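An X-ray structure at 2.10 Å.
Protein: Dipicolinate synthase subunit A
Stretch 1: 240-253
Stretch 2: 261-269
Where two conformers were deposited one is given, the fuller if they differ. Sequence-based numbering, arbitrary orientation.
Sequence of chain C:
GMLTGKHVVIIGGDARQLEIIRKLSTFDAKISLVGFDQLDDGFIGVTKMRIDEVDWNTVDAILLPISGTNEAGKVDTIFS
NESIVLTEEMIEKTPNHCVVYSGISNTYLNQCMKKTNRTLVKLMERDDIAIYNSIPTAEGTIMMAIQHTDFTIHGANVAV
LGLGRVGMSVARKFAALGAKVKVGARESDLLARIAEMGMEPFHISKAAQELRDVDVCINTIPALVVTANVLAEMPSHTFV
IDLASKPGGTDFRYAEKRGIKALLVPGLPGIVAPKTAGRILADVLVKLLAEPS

Stretch 1 (240-253) VIDLASKPGGTDFR
Stretch 2 261-269: KALLVPGLP

The unusual feature here is a buried strand-end carboxylate that binds three groups of the loop that follows, which lies over the neighbouring strand. Asp242 (chi1 -160°, chi2 -13°) accepts Ala244 N at OD1 (3.0 Å), while its OD2 accepts Gly249 N (2.7 Å) and Thr250 OG1 (3.0 Å). The loop thus held passes through a cis peptide before Pro247 and a turn closed by Gly248 N to Ser245 O, 2.8 Å. Gly248 adopts phi/psi 82/-151; an ideal CB there would lie 2.5 Å from Asp242 OD2 and 2.8 Å from Leu264 CD1, so glycine fits on both counts.

Beneath this loop, the strands ending at Asp242 and Leu264 run parallel, 12° between directions, their axes 4.8 Å apart at closest approach. Val240 pairs with Ala262, Ile241 with Leu263 and Asp242 with Leu264, at CA-CA distances of 4.5, 5.3 and 4.7 Å. With extended backbones (phi -94 to -133°, psi 109 to 138°), Val240 and Asp242 each bond on both sides of their partner: Val240 N to Lys261 O, 2.9 Å; Leu263 N to Val240 O, 3.0 Å; Asp242 N to Leu263 O, 2.7 Å; Val265 N to Asp242 O, 2.9 Å.

Val240 (t), Ala262, Asp242 and Leu264 share one face. Small Ala262 sets its CB 3.8 Å from Val240 CB and 3.9 Å from Phe252 CD1, at the ring's edge. The flat Phe252 ring (chi1 -65°, chi2 -70°) spans onward, CZ 3.8 Å from Leu264 CB. Leu264 (t, chi2 62°) reaches under the loop, its CD1 3.3 Å from Ala244 O; it has the largest covered area, 104 of 540 Å².

Ile241 (m, t) and Leu263 (m, t) occupy the other face; branched, wholly apolar Ile241 and Val265 meet CG2 to CG2 at 4.1 Å. Leu243 (m, t) starts away, but its CD2 returns to 3.8 Å from Leu268 CD1.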

ATOM      1  N   VAL C 240      -9.583  10.518   2.768  1.00 37.86           N
ATOM      2  CA  VAL C 240      -9.343  10.819   4.180  1.00 37.32           C
ATOM      3  C   VAL C 240      -9.158   9.519   4.952  1.00 37.32           C
ATOM      4  O   VAL C 240     -10.048   8.696   4.989  1.00 36.58           O
ATOM      5  CB  VAL C 240     -10.510  11.558   4.866  1.00 38.43           C
ATOM      6  CG1 VAL C 240     -10.228  11.657   6.380  1.00 35.96           C
ATOM      7  CG2 VAL C 240     -10.768  12.957   4.235  1.00 31.75           C
ATOM      8  N   ILE C 241      -7.987   9.356   5.548  1.00 36.12           N
ATOM      9  CA  ILE C 241      -7.691   8.184   6.359  1.00 37.04           C
ATOM     10  C   ILE C 241      -7.661   8.646   7.812  1.00 37.13           C
ATOM     11  O   ILE C 241      -6.802   9.437   8.189  1.00 36.82           O
ATOM     12  CB  ILE C 241      -6.349   7.516   5.961  1.00 38.17           C
ATOM     13  CG1 ILE C 241      -6.400   6.941   4.531  1.00 42.11           C
ATOM     14  CG2 ILE C 241      -6.038   6.338   6.877  1.00 35.65           C
ATOM     15  CD1 ILE C 241      -5.038   6.323   4.049  1.00 44.40           C
ATOM     16  N   ASP C 242      -8.646   8.207   8.593  1.00 37.04           N
ATOM     17  CA  ASP C 242      -8.775   8.607  10.010  1.00 37.57           C
ATOM     18  C   ASP C 242      -8.243   7.535  10.956  1.00 38.97           C
ATOM     19  O   ASP C 242      -8.810   6.442  11.120  1.00 38.40           O
ATOM     20  CB  ASP C 242     -10.198   8.987  10.343  1.00 37.89           C
ATOM     21  CG  ASP C 242     -10.295   9.842  11.577  1.00 37.81           C
ATOM     22  OD1 ASP C 242      -9.312   9.954  12.339  1.00 35.32           O
ATOM     23  OD2 ASP C 242     -11.380  10.394  11.786  1.00 34.99           O
ATOM     24  N   LEU C 243      -7.103   7.885  11.545  1.00 39.79           N
ATOM     25  CA  LEU C 243      -6.369   7.021  12.418  1.00 41.10           C
ATOM     26  C   LEU C 243      -6.744   7.265  13.867  1.00 41.65           C
ATOM     27  O   LEU C 243      -6.378   6.480  14.721  1.00 42.01           O
ATOM     28  CB  LEU C 243      -4.852   7.222  12.231  1.00 41.45           C
ATOM     29  CG  LEU C 243      -4.282   6.836  10.873  1.00 39.53           C
ATOM     30  CD1 LEU C 243      -2.791   7.040  10.900  1.00 33.60           C
ATOM     31  CD2 LEU C 243      -4.636   5.376  10.550  1.00 41.67           C
ATOM     32  N   ALA C 244      -7.465   8.347  14.140  1.00 41.35           N
ATOM     33  CA  ALA C 244      -7.863   8.642  15.522  1.00 42.33           C
ATOM     34  C   ALA C 244      -8.821   7.561  16.054  1.00 43.66           C
ATOM     35  O   ALA C 244      -9.631   6.968  15.317  1.00 42.59           O
ATOM     36  CB  ALA C 244      -8.496  10.025  15.638  1.00 42.75           C
ATOM     37  N   SER C 245      -8.721   7.290  17.348  1.00 43.92           N
ATOM     38  CA  SER C 245      -9.616   6.314  17.992  0.50 44.13           C
ATOM     39  C   SER C 245     -11.060   6.707  17.790  1.00 43.49           C
ATOM     40  O   SER C 245     -11.398   7.874  17.790  1.00 43.38           O
ATOM     41  CB  SER C 245      -9.335   6.203  19.499  0.50 44.36           C
ATOM     42  OG  SER C 245      -9.604   7.428  20.174  0.50 44.27           O
ATOM     43  N   LYS C 246     -11.886   5.706  17.593  1.00 45.27           N
ATOM     44  CA  LYS C 246     -13.351   5.855  17.429  1.00 44.90           C
ATOM     45  C   LYS C 246     -13.862   6.893  18.398  1.00 44.74           C
ATOM     46  O   LYS C 246     -13.542   6.843  19.573  1.00 45.51           O
ATOM     47  CB  LYS C 246     -14.059   4.531  17.724  1.00 44.69           C
ATOM     48  N   PRO C 247     -14.725   7.799  17.934  1.00 44.98           N
ATOM     49  CA  PRO C 247     -15.311   7.909  16.600  1.00 45.48           C
ATOM     50  C   PRO C 247     -14.446   8.634  15.578  1.00 45.61           C
ATOM     51  O   PRO C 247     -14.930   8.998  14.504  1.00 46.19           O
ATOM     52  CB  PRO C 247     -16.558   8.731  16.868  1.00 46.61           C
ATOM     53  CG  PRO C 247     -16.151   9.647  17.969  1.00 45.92           C
ATOM     54  CD  PRO C 247     -15.183   8.877  18.819  1.00 44.83           C
ATOM     55  N   GLY C 248     -13.186   8.844  15.939  1.00 43.13           N
ATOM     56  CA  GLY C 248     -12.238   9.527  15.071  1.00 43.02           C
ATOM     57  C   GLY C 248     -12.370  11.023  15.157  1.00 42.63           C
ATOM     58  O   GLY C 248     -12.791  11.558  16.169  1.00 43.67           O
ATOM     59  N   GLY C 249     -12.041  11.693  14.064  1.00 41.40           N
ATOM     60  CA  GLY C 249     -12.058  13.156  14.017  1.00 41.69           C
ATOM     61  C   GLY C 249     -12.616  13.725  12.737  1.00 41.75           C
ATOM     62  O   GLY C 249     -12.268  14.824  12.320  1.00 41.99           O
ATOM     63  N   THR C 250     -13.509  12.969  12.128  1.00 40.80           N
ATOM     64  CA  THR C 250     -14.097  13.347  10.845  1.00 40.03           C
ATOM     65  C   THR C 250     -15.608  13.302  10.824  1.00 39.19           C
ATOM     66  O   THR C 250     -16.231  12.457  11.444  1.00 40.31           O
ATOM     67  CB  THR C 250     -13.560  12.389   9.733  1.00 40.21           C
ATOM     68  OG1 THR C 250     -12.135  12.432   9.735  1.00 34.77           O
ATOM     69  CG2 THR C 250     -14.088  12.752   8.333  1.00 35.76           C
ATOM     70  N   ASP C 251     -16.185  14.240  10.090  1.00 38.84           N
ATOM     71  CA  ASP C 251     -17.645  14.234   9.863  1.00 37.89           C
ATOM     72  C   ASP C 251     -17.935  13.265   8.717  1.00 39.01           C
ATOM     73  O   ASP C 251     -18.096  13.663   7.548  1.00 38.38           O
ATOM     74  CB  ASP C 251     -18.171  15.605   9.506  1.00 37.19           C
ATOM     75  CG  ASP C 251     -19.701  15.672   9.539  1.00 39.08           C
ATOM     76  OD1 ASP C 251     -20.358  14.620   9.534  1.00 39.68           O
ATOM     77  OD2 ASP C 251     -20.232  16.789   9.577  1.00 40.77           O
ATOM     78  N   PHE C 252     -17.953  11.989   9.089  1.00 38.80           N
ATOM     79  CA  PHE C 252     -18.161  10.877   8.149  1.00 39.07           C
ATOM     80  C   PHE C 252     -19.500  10.950   7.452  1.00 39.64           C
ATOM     81  O   PHE C 252     -19.633  10.494   6.320  1.00 40.58           O
ATOM     82  CB  PHE C 252     -18.016   9.500   8.817  1.00 38.28           C
ATOM     83  CG  PHE C 252     -16.622   9.215   9.334  1.00 38.24           C
ATOM     84  CD1 PHE C 252     -15.575   8.988   8.455  1.00 38.03           C
ATOM     85  CD2 PHE C 252     -16.368   9.165  10.696  1.00 37.40           C
ATOM     86  CE1 PHE C 252     -14.310   8.736   8.928  1.00 40.30           C
ATOM     87  CE2 PHE C 252     -15.105   8.905  11.177  1.00 36.28           C
ATOM     88  CZ  PHE C 252     -14.075   8.699  10.300  1.00 39.82           C
ATOM     89  N   ARG C 253     -20.485  11.541   8.113  1.00 39.14           N
ATOM     90  CA  ARG C 253     -21.803  11.609   7.515  1.00 38.95           C
ATOM     91  C   ARG C 253     -21.732  12.625   6.381  1.00 39.54           C
ATOM     92  O   ARG C 253     -22.224  12.387   5.280  1.00 40.31           O
ATOM     93  CB  ARG C 253     -22.899  11.949   8.544  1.00 40.07           C
ATOM     94  N   LYS C 261     -14.423  10.087  -0.041  1.00 41.46           N
ATOM     95  CA  LYS C 261     -14.105   8.773   0.561  1.00 41.51           C
ATOM     96  C   LYS C 261     -13.283   8.962   1.835  1.00 39.44           C
ATOM     97  O   LYS C 261     -12.142   9.428   1.815  1.00 40.47           O
ATOM     98  CB  LYS C 261     -13.316   7.888  -0.409  1.00 42.42           C
ATOM     99  CG  LYS C 261     -13.039   6.486   0.121  1.00 47.51           C
ATOM    100  CD  LYS C 261     -12.486   5.584  -0.979  1.00 56.88           C
ATOM    101  CE  LYS C 261     -12.393   4.108  -0.536  1.00 59.86           C
ATOM    102  NZ  LYS C 261     -11.977   3.192  -1.642  1.00 62.23           N
ATOM    103  N   ALA C 262     -13.893   8.594   2.942  1.00 37.62           N
ATOM    104  CA  ALA C 262     -13.293   8.723   4.264  1.00 37.74           C
ATOM    105  C   ALA C 262     -13.460   7.429   5.044  1.00 38.92           C
ATOM    106  O   ALA C 262     -14.546   6.893   5.128  1.00 38.79           O
ATOM    107  CB  ALA C 262     -13.944   9.882   5.005  1.00 37.38           C
ATOM    108  N   LEU C 263     -12.365   6.949   5.614  1.00 39.91           N
ATOM    109  CA  LEU C 263     -12.361   5.704   6.382  1.00 39.77           C
ATOM    110  C   LEU C 263     -11.741   5.848   7.777  1.00 39.95           C
ATOM    111  O   LEU C 263     -10.717   6.520   7.960  1.00 40.11           O
ATOM    112  CB  LEU C 263     -11.581   4.618   5.614  1.00 39.49           C
ATOM    113  CG  LEU C 263     -11.977   4.210   4.186  1.00 37.90           C
ATOM    114  CD1 LEU C 263     -10.975   3.222   3.647  1.00 34.20           C
ATOM    115  CD2 LEU C 263     -13.356   3.596   4.157  1.00 38.91           C
ATOM    116  N   LEU C 264     -12.394   5.212   8.746  1.00 38.22           N
ATOM    117  CA  LEU C 264     -11.908   5.130  10.123  1.00 38.48           C
ATOM    118  C   LEU C 264     -11.150   3.802  10.158  1.00 39.66           C
ATOM    119  O   LEU C 264     -11.746   2.741  10.098  1.00 39.76           O
ATOM    120  CB  LEU C 264     -13.079   5.166  11.132  1.00 39.41           C
ATOM    121  CG  LEU C 264     -12.763   5.191  12.631  1.00 36.30           C
ATOM    122  CD1 LEU C 264     -11.979   6.423  13.029  1.00 32.47           C
ATOM    123  CD2 LEU C 264     -14.049   5.124  13.434  1.00 38.75           C
ATOM    124  N   VAL C 265      -9.830   3.869  10.274  1.00 41.35           N
ATOM    125  CA  VAL C 265      -8.974   2.684  10.105  1.00 41.55           C
ATOM    126  C   VAL C 265      -8.136   2.255  11.321  1.00 43.28           C
ATOM    127  O   VAL C 265      -6.956   2.594  11.433  1.00 42.13           O
ATOM    128  CB  VAL C 265      -7.991   2.924   8.959  1.00 41.44           C
ATOM    129  CG1 VAL C 265      -7.165   1.672   8.719  1.00 44.40           C
ATOM    130  CG2 VAL C 265      -8.740   3.351   7.655  1.00 42.61           C
ATOM    131  N   PRO C 266      -8.747   1.501  12.239  1.00 43.53           N
ATOM    132  CA  PRO C 266      -7.961   0.988  13.361  1.00 43.93           C
ATOM    133  C   PRO C 266      -7.337  -0.356  13.090  1.00 41.44           C
ATOM    134  O   PRO C 266      -7.645  -1.001  12.106  1.00 41.42           O
ATOM    135  CB  PRO C 266      -9.013   0.805  14.449  1.00 44.84           C
ATOM    136  CG  PRO C 266     -10.256   0.392  13.673  1.00 45.50           C
ATOM    137  CD  PRO C 266     -10.181   1.179  12.365  1.00 43.69           C
ATOM    138  N   GLY C 267      -6.438  -0.740  13.984  1.00 39.37           N
ATOM    139  CA  GLY C 267      -5.839  -2.066  13.989  1.00 37.42           C
ATOM    140  C   GLY C 267      -4.825  -2.354  12.908  1.00 36.64           C
ATOM    141  O   GLY C 267      -4.461  -3.503  12.703  1.00 34.79           O
ATOM    142  N   LEU C 268      -4.343  -1.303  12.253  1.00 37.32           N
ATOM    143  CA  LEU C 268      -3.363  -1.476  11.146  1.00 38.69           C
ATOM    144  C   LEU C 268      -2.142  -2.332  11.515  1.00 38.05           C
ATOM    145  O   LEU C 268      -1.696  -3.135  10.709  1.00 39.72           O
ATOM    146  CB  LEU C 268      -2.915  -0.131  10.541  1.00 39.11           C
ATOM    147  CG  LEU C 268      -3.959   0.537   9.640  1.00 39.75           C
ATOM    148  CD1 LEU C 268      -3.534   1.937   9.234  1.00 39.44           C
ATOM    149  CD2 LEU C 268      -4.179  -0.314   8.409  1.00 35.92           C
ATOM    150  N   PRO C 269      -1.569  -2.146  12.723  1.00 37.52           N
ATOM    151  CA  PRO C 269      -0.406  -2.989  13.083  1.00 36.90           C
ATOM    152  C   PRO C 269      -0.730  -4.482  13.126  1.00 34.44           C
ATOM    153  O   PRO C 269       0.096  -5.326  12.773  1.00 35.15           O
ATOM    154  CB  PRO C 269      -0.012  -2.449  14.471  1.00 36.67           C
ATOM    155  CG  PRO C 269      -0.446  -0.998  14.409  1.00 36.79           C
ATOM    156  CD  PRO C 269      -1.792  -1.093  13.728  1.00 38.21           C
TER